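Local coordinates for protein SsfS6 (Streptomyces sp. SF2575, PDB 4FZR) that belongs to the GT-B glycosyltransferase superfamily and resembles erythromycin biosynthesis protein CIII in both its N-terminal and its C-terminal domain, at residues P137-T142 against L175-P181; L97-R102 against L159-G164; S295-P299 against T315-V321. One frame throughout, in Å; residues are numbered along the deposited sequence.

How the contacts relate
Contacts 1 and 2 lie in the N-terminal Rossmann-like domain, contact 3 in the C-terminal one, the two-domain plan of a GT-B protein. The centres of contacts 1 and 2 are 17 Å apart and their nearest atoms about 6 Å. Their segments alternate along the chain, 97-102, 137-142, 159-164, then 175-181, so the two contacts cross in sequence without touching. Two helices link them: 93-122, which supplies a segment of contact 2, also meets Leu138 of contact 1, and 158-167, which supplies the other, meets Phe180. Contact 3 follows both in sequence, its centre 38 Å from that of contact 1 and 31 Å from that of contact 2. Contact 3 thus belongs to a separate packing unit.

Contact 1 of 3, residues P137-T142 against L175-P181; sequences PLVAAT and LGLTDFP
Residues 137-142 are helical, within helix 135-143, whereas 175-181 form an irregular loop leaving helix 169-173. Gly176, at phi/psi 70/47, ends that helix in a Schellman motif, a turn that glycine adopts without strain. The nearest CA pairs are Pro137-Phe180 at 6.2 Å, Ala141-Pro181 at 6.5 Å and Thr142-Leu175 at 6.7 Å. Phe180 takes chi1 m (-71°) with chi2 -66°, which lays a ring face against Pro137: CB sits 3.7 Å from the ring centroid in a CH-pi contact. The same ring brings CE1 to 3.8 Å from CB of Leu138 (chi1 t, chi2 p). Leu175, chi1 m and chi2 t, sends CD1 to 3.8 Å from Ala141 CB and 4.2 Å from Leu138 CD1. Ala141 suits the middle because its short methyl also admits Pro181 CD at 3.6 Å and Leu177 CD1 at 4.1 Å. Thr142, chi1 m, turns OG1 back to hydrogen-bond Leu138 O (2.7 Å), satisfying the hydroxyl beside apolar neighbours. Beyond, Pro181 O accepts a hydrogen bond from Trp147 NE1. Apolar packing thus fastens the loop before strand 185-188 onto the connecting helix of a beta-alpha-beta crossover, 126-130 to 147-150, in a Rossmann-like domain.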
ATOM      1  N   PRO A 137      11.865  20.375   1.614  1.00 30.25           N
ATOM      2  CA  PRO A 137      11.801  21.832   1.449  1.00 25.84           C
ATOM      3  C   PRO A 137      12.949  22.389   0.609  1.00 33.40           C
ATOM      4  O   PRO A 137      12.748  23.344  -0.143  1.00 36.76           O
ATOM      5  CB  PRO A 137      11.910  22.350   2.883  1.00 32.47           C
ATOM      6  CG  PRO A 137      11.377  21.255   3.721  1.00 34.79           C
ATOM      7  CD  PRO A 137      11.740  19.974   3.025  1.00 27.01           C
ATOM      8  N   LEU A 138      14.135  21.805   0.740  1.00 31.39           N
ATOM      9  CA  LEU A 138      15.291  22.261  -0.024  1.00 29.75           C
ATOM     10  C   LEU A 138      15.111  21.977  -1.512  1.00 32.91           C
ATOM     11  O   LEU A 138      15.251  22.874  -2.342  1.00 32.96           O
ATOM     12  CB  LEU A 138      16.573  21.597   0.477  1.00 24.39           C
ATOM     13  CG  LEU A 138      17.834  22.025  -0.279  1.00 30.60           C
ATOM     14  CD1 LEU A 138      17.997  23.539  -0.225  1.00 31.89           C
ATOM     15  CD2 LEU A 138      19.069  21.330   0.278  1.00 27.94           C
ATOM     16  N   VAL A 139      14.804  20.728  -1.847  1.00 34.00           N
ATOM     17  CA  VAL A 139      14.601  20.351  -3.242  1.00 31.97           C
ATOM     18  C   VAL A 139      13.482  21.185  -3.856  1.00 29.53           C
ATOM     19  O   VAL A 139      13.610  21.690  -4.970  1.00 33.98           O
ATOM     20  CB  VAL A 139      14.250  18.858  -3.394  1.00 28.57           C
ATOM     21  CG1 VAL A 139      13.972  18.524  -4.857  1.00 30.59           C
ATOM     22  CG2 VAL A 139      15.378  17.990  -2.864  1.00 27.32           C
ATOM     23  N   ALA A 140      12.385  21.321  -3.116  1.00 27.60           N
ATOM     24  CA  ALA A 140      11.253  22.133  -3.550  1.00 29.53           C
ATOM     25  C   ALA A 140      11.691  23.566  -3.846  1.00 35.24           C
ATOM     26  O   ALA A 140      11.422  24.099  -4.924  1.00 39.42           O
ATOM     27  CB  ALA A 140      10.163  22.123  -2.486  1.00 22.97           C
ATOM     28  N   ALA A 141      12.365  24.184  -2.882  1.00 33.68           N
ATOM     29  CA  ALA A 141      12.836  25.556  -3.022  1.00 38.01           C
ATOM     30  C   ALA A 141      13.795  25.677  -4.200  1.00 40.68           C
ATOM     31  O   ALA A 141      13.870  26.721  -4.851  1.00 46.37           O
ATOM     32  CB  ALA A 141      13.518  26.011  -1.735  1.00 37.55           C
ATOM     33  N   THR A 142      14.523  24.600  -4.477  1.00 40.05           N
ATOM     34  CA  THR A 142      15.513  24.605  -5.546  1.00 40.11           C
ATOM     35  C   THR A 142      14.855  24.556  -6.926  1.00 42.57           C
ATOM     36  O   THR A 142      15.326  25.202  -7.861  1.00 47.52           O
ATOM     37  CB  THR A 142      16.510  23.427  -5.401  1.00 39.26           C
ATOM     38  OG1 THR A 142      17.183  23.510  -4.138  1.00 38.11           O
ATOM     39  CG2 THR A 142      17.547  23.456  -6.509  1.00 36.55           C
ATOM     40  N   LEU A 175      20.691  29.452  -2.783  1.00 51.96           N
ATOM     41  CA  LEU A 175      19.377  29.682  -3.372  1.00 51.60           C
ATOM     42  C   LEU A 175      18.934  31.133  -3.204  1.00 57.58           C
ATOM     43  O   LEU A 175      17.883  31.528  -3.709  1.00 63.65           O
ATOM     44  CB  LEU A 175      18.337  28.763  -2.723  1.00 50.42           C
ATOM     45  CG  LEU A 175      18.434  27.258  -2.985  1.00 48.74           C
ATOM     46  CD1 LEU A 175      17.055  26.621  -2.845  1.00 45.71           C
ATOM     47  CD2 LEU A 175      19.029  26.971  -4.352  1.00 45.93           C
ATOM     48  N   GLY A 176      19.732  31.925  -2.495  1.00 59.87           N
ATOM     49  CA  GLY A 176      19.370  33.299  -2.199  1.00 48.98           C
ATOM     50  C   GLY A 176      18.227  33.339  -1.204  1.00 61.87           C
ATOM     51  O   GLY A 176      17.253  34.067  -1.394  1.00 66.58           O
ATOM     52  N   LEU A 177      18.351  32.542  -0.145  1.00 64.94           N
ATOM     53  CA  LEU A 177      17.311  32.426   0.873  1.00 56.73           C
ATOM     54  C   LEU A 177      17.926  32.340   2.266  1.00 54.97           C
ATOM     55  O   LEU A 177      19.064  31.901   2.427  1.00 61.08           O
ATOM     56  CB  LEU A 177      16.462  31.176   0.627  1.00 54.57           C
ATOM     57  CG  LEU A 177      15.721  31.090  -0.709  1.00 62.69           C
ATOM     58  CD1 LEU A 177      15.391  29.640  -1.036  1.00 49.13           C
ATOM     59  CD2 LEU A 177      14.453  31.934  -0.687  1.00 63.19           C
ATOM     60  N   THR A 178      17.167  32.759   3.271  1.00 54.72           N
ATOM     61  CA  THR A 178      17.593  32.614   4.658  1.00 61.17           C
ATOM     62  C   THR A 178      16.726  31.580   5.375  1.00 61.88           C
ATOM     63  O   THR A 178      17.073  31.106   6.458  1.00 53.98           O
ATOM     64  CB  THR A 178      17.516  33.958   5.410  1.00 64.67           C
ATOM     65  OG1 THR A 178      16.148  34.294   5.670  1.00 66.50           O
ATOM     66  CG2 THR A 178      18.166  35.065   4.590  1.00 64.59           C
ATOM     67  N   ASP A 179      15.601  31.235   4.757  1.00 56.45           N
ATOM     68  CA  ASP A 179      14.670  30.263   5.313  1.00 53.74           C
ATOM     69  C   ASP A 179      14.045  29.485   4.162  1.00 54.90           C
ATOM     70  O   ASP A 179      14.223  29.840   2.996  1.00 54.83           O
ATOM     71  CB  ASP A 179      13.579  30.980   6.110  1.00 57.63           C
ATOM     72  CG  ASP A 179      12.832  30.053   7.054  1.00 64.97           C
ATOM     73  OD1 ASP A 179      12.731  28.844   6.762  1.00 57.15           O
ATOM     74  OD2 ASP A 179      12.341  30.540   8.093  1.00 63.77           O
ATOM     75  N   PHE A 180      13.320  28.421   4.486  1.00 57.23           N
ATOM     76  CA  PHE A 180      12.594  27.666   3.475  1.00 50.64           C
ATOM     77  C   PHE A 180      11.282  28.356   3.159  1.00 43.67           C
ATOM     78  O   PHE A 180      10.623  28.882   4.057  1.00 46.73           O
ATOM     79  CB  PHE A 180      12.304  26.249   3.962  1.00 46.43           C
ATOM     80  CG  PHE A 180      13.518  25.377   4.043  1.00 44.02           C
ATOM     81  CD1 PHE A 180      14.198  25.007   2.896  1.00 38.97           C
ATOM     82  CD2 PHE A 180      13.972  24.915   5.265  1.00 39.90           C
ATOM     83  CE1 PHE A 180      15.313  24.199   2.967  1.00 38.83           C
ATOM     84  CE2 PHE A 180      15.086  24.104   5.342  1.00 45.16           C
ATOM     85  CZ  PHE A 180      15.758  23.747   4.191  1.00 38.27           C
ATOM     86  N   PRO A 181      10.892  28.356   1.878  1.00 44.62           N
ATOM     87  CA  PRO A 181       9.564  28.875   1.550  1.00 44.46           C
ATOM     88  C   PRO A 181       8.501  28.069   2.283  1.00 41.30           C
ATOM     89  O   PRO A 181       8.699  26.879   2.523  1.00 43.80           O
ATOM     90  CB  PRO A 181       9.467  28.685   0.028  1.00 34.42           C
ATOM     91  CG  PRO A 181      10.544  27.707  -0.325  1.00 45.01           C
ATOM     92  CD  PRO A 181      11.623  27.888   0.689  1.00 38.70           C
TER

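Contact 2 of 3, residues L97-R102 against L159-G164; sequences LEHIGR and LIKSAG
Two helical segments, 97-102 of helix 93-122 and 159-164 of helix 158-167, cross with their axes only 7.0 Å apart at a signed angle of -50°. Ile160, Ala163 and Leu159 carry most of the packing on one side. Ile160, chi1 m and chi2 t, spans the first helix: its CG1 lies 4.1 Å from Leu97 CG and its CG2 4.0 Å from Ile100 CG2, a branched chain filling the groove between two other aliphatic ones. The crossing point falls where the CA atoms of Ile160 and Gly101 come within 4.0 Å, and Gly101 CA is 3.2 Å from Ile160 O. A side chain at 101 would collide with that carbonyl and with Ala163, so glycine is what permits the approach. Ala163 uses its methyl economically, CB standing 3.5 Å from Glu98 O and 4.0 Å from Gly101 CA; anything larger would push the helices apart. Leu159, with chi1 between wells at -101°, places CB 3.9 Å from Leu97 CD2 and CD1 3.7 Å from Glu98 OE2, so it meets the aliphatic chain of one residue and the carboxylate end of the other. Gly164, a turn after Ile160, completes the close fit with CA 3.2 Å from Gly101 O. No hydrogen bond joins the segments. Consistent with ridges-into-grooves packing, the crossing joins the helices before strand 126-130 and after strand 147-150 in the N-terminal Rossmann-like domain.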
ATOM      1  N   LEU A  97      17.897  19.548  22.146  1.00 44.22           N
ATOM      2  CA  LEU A  97      16.956  19.699  21.043  1.00 37.96           C
ATOM      3  C   LEU A  97      17.640  20.301  19.819  1.00 40.61           C
ATOM      4  O   LEU A  97      17.393  19.877  18.692  1.00 35.65           O
ATOM      5  CB  LEU A  97      15.779  20.584  21.463  1.00 40.48           C
ATOM      6  CG  LEU A  97      14.469  19.867  21.793  1.00 55.69           C
ATOM      7  CD1 LEU A  97      14.712  18.675  22.707  1.00 55.51           C
ATOM      8  CD2 LEU A  97      13.479  20.841  22.424  1.00 50.41           C
ATOM      9  N   GLU A  98      18.493  21.294  20.046  1.00 40.07           N
ATOM     10  CA  GLU A  98      19.218  21.937  18.958  1.00 39.44           C
ATOM     11  C   GLU A  98      20.247  20.975  18.375  1.00 38.33           C
ATOM     12  O   GLU A  98      20.477  20.950  17.166  1.00 36.90           O
ATOM     13  CB  GLU A  98      19.893  23.218  19.453  1.00 33.76           C
ATOM     14  CG  GLU A  98      18.903  24.303  19.869  1.00 47.61           C
ATOM     15  CD  GLU A  98      19.543  25.429  20.667  1.00 65.41           C
ATOM     16  OE1 GLU A  98      20.536  25.175  21.382  1.00 58.52           O
ATOM     17  OE2 GLU A  98      19.044  26.573  20.582  1.00 61.28           O
ATOM     18  N   HIS A  99      20.862  20.182  19.245  1.00 32.74           N
ATOM     19  CA  HIS A  99      21.812  19.163  18.821  1.00 34.67           C
ATOM     20  C   HIS A  99      21.146  18.211  17.827  1.00 36.49           C
ATOM     21  O   HIS A  99      21.670  17.955  16.743  1.00 31.63           O
ATOM     22  CB  HIS A  99      22.316  18.392  20.042  1.00 21.63           C
ATOM     23  CG  HIS A  99      23.270  17.290  19.712  1.00 19.44           C
ATOM     24  ND1 HIS A  99      22.962  15.958  19.900  1.00 25.08           N
ATOM     25  CD2 HIS A  99      24.530  17.314  19.217  1.00 30.70           C
ATOM     26  CE1 HIS A  99      23.987  15.214  19.531  1.00 25.98           C
ATOM     27  NE2 HIS A  99      24.953  16.012  19.110  1.00 33.48           N
ATOM     28  N   ILE A 100      19.982  17.698  18.212  1.00 31.75           N
ATOM     29  CA  ILE A 100      19.178  16.841  17.347  1.00 38.05           C
ATOM     30  C   ILE A 100      18.854  17.532  16.027  1.00 35.39           C
ATOM     31  O   ILE A 100      18.996  16.942  14.955  1.00 32.64           O
ATOM     32  CB  ILE A 100      17.857  16.457  18.037  1.00 37.38           C
ATOM     33  CG1 ILE A 100      18.115  15.423  19.135  1.00 35.65           C
ATOM     34  CG2 ILE A 100      16.859  15.908  17.022  1.00 28.57           C
ATOM     35  CD1 ILE A 100      16.900  15.108  19.982  1.00 40.58           C
ATOM     36  N   GLY A 101      18.416  18.783  16.115  1.00 33.11           N
ATOM     37  CA  GLY A 101      18.054  19.556  14.941  1.00 30.23           C
ATOM     38  C   GLY A 101      19.177  19.663  13.926  1.00 31.37           C
ATOM     39  O   GLY A 101      18.948  19.548  12.724  1.00 32.83           O
ATOM     40  N   ARG A 102      20.394  19.884  14.409  1.00 31.46           N
ATOM     41  CA  ARG A 102      21.544  20.021  13.523  1.00 30.46           C
ATOM     42  C   ARG A 102      21.858  18.686  12.850  1.00 27.16           C
ATOM     43  O   ARG A 102      22.314  18.652  11.708  1.00 22.39           O
ATOM     44  CB  ARG A 102      22.760  20.551  14.288  1.00 32.47           C
ATOM     45  CG  ARG A 102      22.562  21.957  14.844  1.00 36.63           C
ATOM     46  CD  ARG A 102      23.867  22.577  15.322  1.00 33.25           C
ATOM     47  NE  ARG A 102      24.439  21.872  16.466  1.00 35.73           N
ATOM     48  CZ  ARG A 102      24.119  22.110  17.736  1.00 39.07           C
ATOM     49  NH1 ARG A 102      23.220  23.037  18.045  1.00 34.41           N
ATOM     50  NH2 ARG A 102      24.697  21.416  18.706  1.00 32.10           N
ATOM     51  N   LEU A 159      12.158  23.906  18.118  1.00 53.04           N
ATOM     52  CA  LEU A 159      13.596  24.027  18.346  1.00 54.51           C
ATOM     53  C   LEU A 159      14.397  23.099  17.439  1.00 50.11           C
ATOM     54  O   LEU A 159      15.478  23.459  16.968  1.00 44.22           O
ATOM     55  CB  LEU A 159      13.928  23.728  19.808  1.00 47.95           C
ATOM     56  CG  LEU A 159      14.158  24.954  20.692  1.00 58.88           C
ATOM     57  CD1 LEU A 159      15.449  25.654  20.294  1.00 49.36           C
ATOM     58  CD2 LEU A 159      12.974  25.912  20.617  1.00 61.00           C
ATOM     59  N   ILE A 160      13.866  21.905  17.200  1.00 46.49           N
ATOM     60  CA  ILE A 160      14.527  20.939  16.333  1.00 40.41           C
ATOM     61  C   ILE A 160      14.538  21.453  14.898  1.00 39.10           C
ATOM     62  O   ILE A 160      15.584  21.501  14.251  1.00 36.56           O
ATOM     63  CB  ILE A 160      13.832  19.562  16.383  1.00 39.69           C
ATOM     64  CG1 ILE A 160      13.934  18.970  17.793  1.00 37.81           C
ATOM     65  CG2 ILE A 160      14.450  18.614  15.358  1.00 31.69           C
ATOM     66  CD1 ILE A 160      13.330  17.584  17.939  1.00 32.04           C
ATOM     67  N   LYS A 161      13.367  21.849  14.411  1.00 33.40           N
ATOM     68  CA  LYS A 161      13.233  22.364  13.057  1.00 38.75           C
ATOM     69  C   LYS A 161      14.107  23.597  12.838  1.00 36.85           C
ATOM     70  O   LYS A 161      14.843  23.672  11.856  1.00 37.42           O
ATOM     71  CB  LYS A 161      11.766  22.692  12.766  1.00 35.90           C
ATOM     72  CG  LYS A 161      11.486  23.134  11.340  1.00 33.69           C
ATOM     73  CD  LYS A 161      10.043  22.827  10.959  1.00 43.59           C
ATOM     74  CE  LYS A 161       9.318  24.050  10.425  1.00 40.74           C
ATOM     75  NZ  LYS A 161       7.849  23.952  10.654  1.00 41.26           N
ATOM     76  N   SER A 162      14.028  24.557  13.754  1.00 38.18           N
ATOM     77  CA  SER A 162      14.769  25.806  13.611  1.00 31.31           C
ATOM     78  C   SER A 162      16.275  25.584  13.696  1.00 30.19           C
ATOM     79  O   SER A 162      17.044  26.235  12.989  1.00 26.30           O
ATOM     80  CB  SER A 162      14.329  26.821  14.669  1.00 42.33           C
ATOM     81  OG  SER A 162      14.554  26.339  15.984  1.00 55.42           O
ATOM     82  N   ALA A 163      16.696  24.668  14.563  1.00 31.29           N
ATOM     83  CA  ALA A 163      18.110  24.346  14.680  1.00 24.52           C
ATOM     84  C   ALA A 163      18.582  23.693  13.384  1.00 34.14           C
ATOM     85  O   ALA A 163      19.734  23.854  12.979  1.00 29.95           O
ATOM     86  CB  ALA A 163      18.353  23.432  15.866  1.00 28.93           C
ATOM     87  N   GLY A 164      17.678  22.963  12.733  1.00 34.41           N
ATOM     88  CA  GLY A 164      17.982  22.308  11.474  1.00 27.76           C
ATOM     89  C   GLY A 164      18.115  23.296  10.334  1.00 28.81           C
ATOM     90  O   GLY A 164      19.044  23.206   9.531  1.00 27.79           O
TER

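Contact 3 of 3, residues S295-P299 against T315-V321; sequences SAIMP and TCLSEGV
Met298, modelled as selenomethionine, lays its long side chain over the end of helix 310-318, meeting Thr315, Cys316, Glu319 and Val321 at once. That helix is the connection of a beta-alpha-beta crossover between strands 303-306 and 323-325 in the C-terminal Rossmann-like domain; Met298 lies in a 3-10 segment shortly before the first of these strands. The closest CA pairs are Ser295-Thr315 at 6.6 Å and Met298-Glu319 at 6.9 Å. With chi1 t, chi2 p and chi3 p, the flexible unbranched chain folds so that CE is 3.6 Å from Thr315 CG2 and CG is 4.0 Å from Val321 CG2. Thr315, chi1 m, offers this methyl while its OG1 hydrogen-bonds Gly311 O, so one residue serves both the apolar interface and its own helix. Glu319 (chi1 m, chi2 m) contributes its aliphatic part, CB lying 3.4 Å from Met298 CG. Gly320, at phi/psi 62/44, closes the helix in a Schellman motif, with Val321 N bonded to Cys316 O at 3.0 Å, and so turns Val321 back toward Met298. Val304 touches Met298, Cys316 and Val321 from the strand. Away from the Glu319 carboxylate, Met298 SE stands 4.0 Å from Cys316 SG.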
ATOM      1  N   SER A 295      -0.982  -2.651  14.258  1.00 54.13           N
ATOM      2  CA  SER A 295      -2.274  -1.995  14.067  1.00 53.74           C
ATOM      3  C   SER A 295      -3.454  -2.964  13.971  1.00 52.91           C
ATOM      4  O   SER A 295      -4.604  -2.557  14.132  1.00 54.92           O
ATOM      5  CB  SER A 295      -2.242  -1.093  12.825  1.00 48.56           C
ATOM      6  OG  SER A 295      -1.645  -1.734  11.705  1.00 48.02           O
ATOM      7  N   ALA A 296      -3.172  -4.237  13.711  1.00 57.63           N
ATOM      8  CA  ALA A 296      -4.229  -5.240  13.584  1.00 60.86           C
ATOM      9  C   ALA A 296      -4.386  -6.053  14.866  1.00 59.57           C
ATOM     10  O   ALA A 296      -5.442  -6.633  15.122  1.00 54.91           O
ATOM     11  CB  ALA A 296      -3.941  -6.159  12.413  1.00 62.64           C
ATOM     12  N   ILE A 297      -3.322  -6.093  15.661  1.00 58.56           N
ATOM     13  CA  ILE A 297      -3.318  -6.808  16.934  1.00 58.30           C
ATOM     14  C   ILE A 297      -3.864  -5.913  18.044  1.00 63.45           C
ATOM     15  O   ILE A 297      -4.285  -6.390  19.097  1.00 54.78           O
ATOM     16  CB  ILE A 297      -1.886  -7.247  17.312  1.00 55.28           C
ATOM     17  CG1 ILE A 297      -1.882  -8.044  18.617  1.00 64.93           C
ATOM     18  CG2 ILE A 297      -0.979  -6.038  17.445  1.00 60.31           C
ATOM     19  CD1 ILE A 297      -0.497  -8.287  19.162  1.00 59.37           C
HETATM   20  N   MSE A 298      -3.866  -4.609  17.788  1.00 60.93           N
HETATM   21  CA  MSE A 298      -4.215  -3.619  18.802  1.00 56.64           C
HETATM   22  C   MSE A 298      -5.585  -3.856  19.441  1.00 54.90           C
HETATM   23  O   MSE A 298      -5.714  -3.806  20.666  1.00 61.38           O
HETATM   24  CB  MSE A 298      -4.152  -2.212  18.199  1.00 63.19           C
HETATM   25  CG  MSE A 298      -4.004  -1.108  19.226  1.00 54.04           C
HETATM   26 SE   MSE A 298      -2.383  -1.303  20.291  1.00 67.19          SE
HETATM   27  CE  MSE A 298      -1.048  -1.037  18.891  1.00 51.29           C
ATOM     28  N   PRO A 299      -6.616  -4.111  18.619  1.00 66.24           N
ATOM     29  CA  PRO A 299      -7.956  -4.315  19.185  1.00 55.19           C
ATOM     30  C   PRO A 299      -8.010  -5.448  20.205  1.00 62.80           C
ATOM     31  O   PRO A 299      -8.900  -5.469  21.057  1.00 69.32           O
ATOM     32  CB  PRO A 299      -8.802  -4.679  17.960  1.00 53.70           C
ATOM     33  CG  PRO A 299      -8.074  -4.092  16.800  1.00 64.34           C
ATOM     34  CD  PRO A 299      -6.620  -4.191  17.146  1.00 67.68           C
ATOM     35  N   THR A 315      -0.590   5.086  17.278  1.00 14.15           N
ATOM     36  CA  THR A 315      -1.358   3.887  16.963  1.00 20.64           C
ATOM     37  C   THR A 315      -2.264   3.523  18.140  1.00 20.29           C
ATOM     38  O   THR A 315      -3.461   3.283  17.966  1.00 18.82           O
ATOM     39  CB  THR A 315      -0.446   2.683  16.634  1.00 23.58           C
ATOM     40  OG1 THR A 315       0.408   3.006  15.532  1.00 23.00           O
ATOM     41  CG2 THR A 315      -1.278   1.464  16.262  1.00  9.37           C
ATOM     42  N   CYS A 316      -1.685   3.488  19.337  1.00 24.34           N
ATOM     43  CA  CYS A 316      -2.433   3.197  20.561  1.00 21.27           C
ATOM     44  C   CYS A 316      -3.540   4.217  20.811  1.00 16.21           C
ATOM     45  O   CYS A 316      -4.666   3.853  21.144  1.00 17.85           O
ATOM     46  CB  CYS A 316      -1.488   3.174  21.760  1.00 21.78           C
ATOM     47  SG  CYS A 316      -0.322   1.801  21.754  1.00 24.55           S
ATOM     48  N   LEU A 317      -3.207   5.496  20.664  1.00 17.68           N
ATOM     49  CA  LEU A 317      -4.194   6.562  20.802  1.00 21.85           C
ATOM     50  C   LEU A 317      -5.375   6.349  19.859  1.00 23.32           C
ATOM     51  O   LEU A 317      -6.529   6.401  20.285  1.00 21.16           O
ATOM     52  CB  LEU A 317      -3.558   7.935  20.543  1.00 17.89           C
ATOM     53  CG  LEU A 317      -2.853   8.634  21.711  1.00 27.50           C
ATOM     54  CD1 LEU A 317      -2.412  10.033  21.302  1.00 27.78           C
ATOM     55  CD2 LEU A 317      -3.757   8.695  22.931  1.00 19.98           C
ATOM     56  N   SER A 318      -5.092   6.102  18.583  1.00 23.15           N
ATOM     57  CA  SER A 318      -6.153   5.996  17.583  1.00 23.58           C
ATOM     58  C   SER A 318      -7.015   4.755  17.792  1.00 16.56           C
ATOM     59  O   SER A 318      -8.156   4.693  17.335  1.00 19.97           O
ATOM     60  CB  SER A 318      -5.567   6.017  16.166  1.00 25.77           C
ATOM     61  OG  SER A 318      -5.288   4.716  15.673  1.00 28.30           O
ATOM     62  N   GLU A 319      -6.465   3.769  18.491  1.00 18.42           N
ATOM     63  CA  GLU A 319      -7.204   2.552  18.803  1.00 27.70           C
ATOM     64  C   GLU A 319      -7.773   2.561  20.227  1.00 30.16           C
ATOM     65  O   GLU A 319      -8.388   1.587  20.660  1.00 35.70           O
ATOM     66  CB  GLU A 319      -6.318   1.320  18.585  1.00 37.85           C
ATOM     67  CG  GLU A 319      -6.271   0.854  17.133  1.00 40.36           C
ATOM     68  CD  GLU A 319      -7.618   0.362  16.638  1.00 48.88           C
ATOM     69  OE1 GLU A 319      -8.484   0.047  17.483  1.00 60.00           O
ATOM     70  OE2 GLU A 319      -7.812   0.292  15.406  1.00 56.43           O
ATOM     71  N   GLY A 320      -7.575   3.664  20.946  1.00 25.00           N
ATOM     72  CA  GLY A 320      -8.156   3.831  22.267  1.00 27.15           C
ATOM     73  C   GLY A 320      -7.666   2.808  23.276  1.00 26.54           C
ATOM     74  O   GLY A 320      -8.453   2.260  24.049  1.00 25.06           O
ATOM     75  N   VAL A 321      -6.361   2.559  23.272  1.00 23.18           N
ATOM     76  CA  VAL A 321      -5.756   1.606  24.199  1.00 25.00           C
ATOM     77  C   VAL A 321      -4.754   2.329  25.105  1.00 34.07           C
ATOM     78  O   VAL A 321      -3.802   2.942  24.610  1.00 24.93           O
ATOM     79  CB  VAL A 321      -5.048   0.456  23.442  1.00 27.30           C
ATOM     80  CG1 VAL A 321      -4.406  -0.518  24.423  1.00 30.88           C
ATOM     81  CG2 VAL A 321      -6.033  -0.272  22.533  1.00 29.58           C
TER